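Long-range contact in geranyltranstransferase (Stenotrophomonas maltophilia, PDB 7LBJ), which probably makes farnesyl diphosphate or a longer isoprenoid diphosphate by magnesium-dependent condensation of prenyl diphosphates, as in the FPP/GGPP synthase family: residues A[44-49]-A[107-112]. Numbering follows the deposited sequence.
Sequences MRYSVL and PTTHVA. With EDO (1,2-ethanediol), chain D.
The Tyr46 ring reaches Thr109, Pro107 and Ala112 with different parts of its surface. Pro107 O and Thr109 OG1 lie at its edge, close to the ring plane, Thr109 OG1 being 3.7 Å from Tyr46 CD2. The methyl of Ala112 approaches obliquely, in an off-centre CH-pi contact with Ala112 CB 4.1 Å from the Tyr46 ring centroid; an alanine, with nothing beyond CB, lets the helix turn come this near the ring. The CG of Tyr46 is anti to its backbone N (chi1 -177°); the bond from CA to CB points toward 107-112, and the ring reaches that segment. There the phenol donates a very short hydrogen bond, Tyr46 OH to Pro107 O at 2.5 Å. Tyrosine suits the place because one side chain supplies both an apolar ring and a distant donor for a backbone carbonyl. Pro107 also meets the hydroxyl with its own ring, Pro107 CD lying 3.6 Å from Tyr46 OH.

A second polar approach lies nearer the backbone of 44-49. The hydroxyls Ser47 OG and Thr109 OG1 come within 2.8 Å, consistent with a hydrogen bond. The short serine side chain keeps OG close enough to the backbone to bond to Ala43 O, four residues earlier in helix 38-46, while lying beside Thr109 OG1; threonine adds a methyl, Thr109 CG2, 3.4 Å from Ser47 OG.

On the far side of the short helix, a 1,2-ethanediol, probably from the crystallisation liquor, donates to His110 O. Within the mainly helical prenyl synthase fold, the contact is packing that joins the C-terminal end of helix 38-46 to strand 106-107 and the short helix 109-112, with Ser47 and Thr109 both resting on Val90 of helix 75-92.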
loop_
_atom_site.group_PDB
_atom_site.type_symbol
_atom_site.label_atom_id
_atom_site.label_comp_id
_atom_site.label_asym_id
_atom_site.label_seq_id
_atom_site.Cartn_x
_atom_site.Cartn_y
_atom_site.Cartn_z
ATOM N N MET A 44 -10.430 9.121 5.785
ATOM C CA MET A 44 -9.045 8.853 6.144
ATOM C C MET A 44 -8.714 9.442 7.515
ATOM O O MET A 44 -8.110 8.774 8.365
ATOM C CB MET A 44 -8.122 9.421 5.066
ATOM C CG MET A 44 -8.181 8.642 3.738
ATOM S SD MET A 44 -7.341 9.558 2.415
ATOM C CE MET A 44 -5.623 9.412 2.921
ATOM N N ARG A 45 -9.112 10.694 7.750
ATOM C CA ARG A 45 -8.821 11.334 9.031
ATOM C C ARG A 45 -9.598 10.685 10.160
ATOM O O ARG A 45 -9.050 10.464 11.245
ATOM C CB ARG A 45 -9.150 12.823 8.968
ATOM C CG ARG A 45 -8.185 13.605 8.120
ATOM C CD ARG A 45 -8.672 15.026 7.840
ATOM N NE ARG A 45 -7.502 15.792 7.455
ATOM C CZ ARG A 45 -6.715 16.430 8.313
ATOM N NH1 ARG A 45 -7.090 16.654 9.561
ATOM N NH2 ARG A 45 -5.528 16.865 7.900
ATOM N N TYR A 46 -10.882 10.396 9.924
ATOM C CA TYR A 46 -11.701 9.727 10.929
ATOM C C TYR A 46 -11.063 8.425 11.384
ATOM O O TYR A 46 -11.211 8.025 12.552
ATOM C CB TYR A 46 -13.089 9.460 10.352
ATOM C CG TYR A 46 -14.086 8.832 11.293
ATOM C CD1 TYR A 46 -14.794 9.608 12.204
ATOM C CD2 TYR A 46 -14.346 7.468 11.258
ATOM C CE1 TYR A 46 -15.731 9.040 13.064
ATOM C CE2 TYR A 46 -15.285 6.886 12.130
ATOM C CZ TYR A 46 -15.974 7.679 13.025
ATOM O OH TYR A 46 -16.911 7.106 13.885
ATOM N N SER A 47 -10.364 7.750 10.472
ATOM C CA SER A 47 -9.772 6.450 10.740
ATOM C C SER A 47 -8.433 6.519 11.459
ATOM O O SER A 47 -7.926 5.467 11.861
ATOM C CB SER A 47 -9.573 5.682 9.414
ATOM O OG SER A 47 -10.800 5.558 8.713
ATOM N N VAL A 48 -7.807 7.691 11.601
ATOM C CA VAL A 48 -6.512 7.660 12.272
ATOM C C VAL A 48 -6.329 8.776 13.301
ATOM O O VAL A 48 -5.558 8.608 14.251
ATOM C CB VAL A 48 -5.365 7.638 11.237
ATOM C CG1 VAL A 48 -5.181 8.954 10.622
ATOM C CG2 VAL A 48 -4.070 7.174 11.895
ATOM N N LEU A 49 -7.057 9.888 13.173
ATOM C CA LEU A 49 -6.913 10.955 14.153
ATOM C C LEU A 49 -7.807 10.685 15.362
ATOM O O LEU A 49 -8.714 9.845 15.330
ATOM C CB LEU A 49 -7.241 12.334 13.549
ATOM C CG LEU A 49 -6.385 12.749 12.327
ATOM C CD1 LEU A 49 -6.733 14.123 11.791
ATOM C CD2 LEU A 49 -4.901 12.663 12.657
ATOM N N PRO A 107 -18.593 4.890 15.920
ATOM C CA PRO A 107 -18.902 4.040 14.766
ATOM C C PRO A 107 -17.652 3.757 13.945
ATOM O O PRO A 107 -16.793 4.624 13.775
ATOM C CB PRO A 107 -19.920 4.869 13.975
ATOM C CG PRO A 107 -20.607 5.711 15.019
ATOM C CD PRO A 107 -19.527 6.029 16.039
ATOM N N THR A 108 -17.549 2.527 13.446
ATOM C CA THR A 108 -16.440 2.195 12.553
ATOM C C THR A 108 -16.558 2.995 11.255
ATOM O O THR A 108 -17.594 3.583 10.950
ATOM C CB THR A 108 -16.407 0.693 12.280
ATOM O OG1 THR A 108 -17.705 0.266 11.862
ATOM C CG2 THR A 108 -16.021 -0.070 13.559
ATOM N N THR A 109 -15.479 3.010 10.464
ATOM C CA THR A 109 -15.438 3.942 9.341
ATOM C C THR A 109 -16.508 3.632 8.295
ATOM O O THR A 109 -17.106 4.549 7.721
ATOM C CB THR A 109 -14.039 3.943 8.713
ATOM O OG1 THR A 109 -13.086 4.350 9.701
ATOM C CG2 THR A 109 -13.965 4.920 7.512
ATOM N N HIS A 110 -16.779 2.349 8.035
ATOM C CA HIS A 110 -17.793 2.021 7.036
ATOM C C HIS A 110 -19.209 2.304 7.534
ATOM O O HIS A 110 -20.114 2.503 6.707
ATOM C CB HIS A 110 -17.668 0.553 6.597
ATOM C CG HIS A 110 -18.030 -0.426 7.669
ATOM N ND1 HIS A 110 -17.120 -0.884 8.596
ATOM C CD2 HIS A 110 -19.209 -1.023 7.970
ATOM C CE1 HIS A 110 -17.727 -1.718 9.428
ATOM N NE2 HIS A 110 -18.992 -1.820 9.066
ATOM N N VAL A 111 -19.421 2.345 8.858
ATOM C CA VAL A 111 -20.710 2.780 9.396
ATOM C C VAL A 111 -20.828 4.301 9.346
ATOM O O VAL A 111 -21.864 4.841 8.945
ATOM C CB VAL A 111 -20.906 2.244 10.830
ATOM C CG1 VAL A 111 -22.252 2.713 11.410
ATOM C CG2 VAL A 111 -20.842 0.739 10.850
ATOM N N ALA A 112 -19.771 5.019 9.739
ATOM C CA ALA A 112 -19.807 6.478 9.681
ATOM C C ALA A 112 -19.947 6.986 8.255
ATOM O O ALA A 112 -20.565 8.034 8.025
ATOM C CB ALA A 112 -18.544 7.059 10.323
HETATM C C1 EDO D . -22.407 0.070 6.697
HETATM O O1 EDO D . -22.252 -1.097 5.876
HETATM C C2 EDO D . -22.890 1.243 5.850
HETATM O O2 EDO D . -22.735 2.476 6.577
#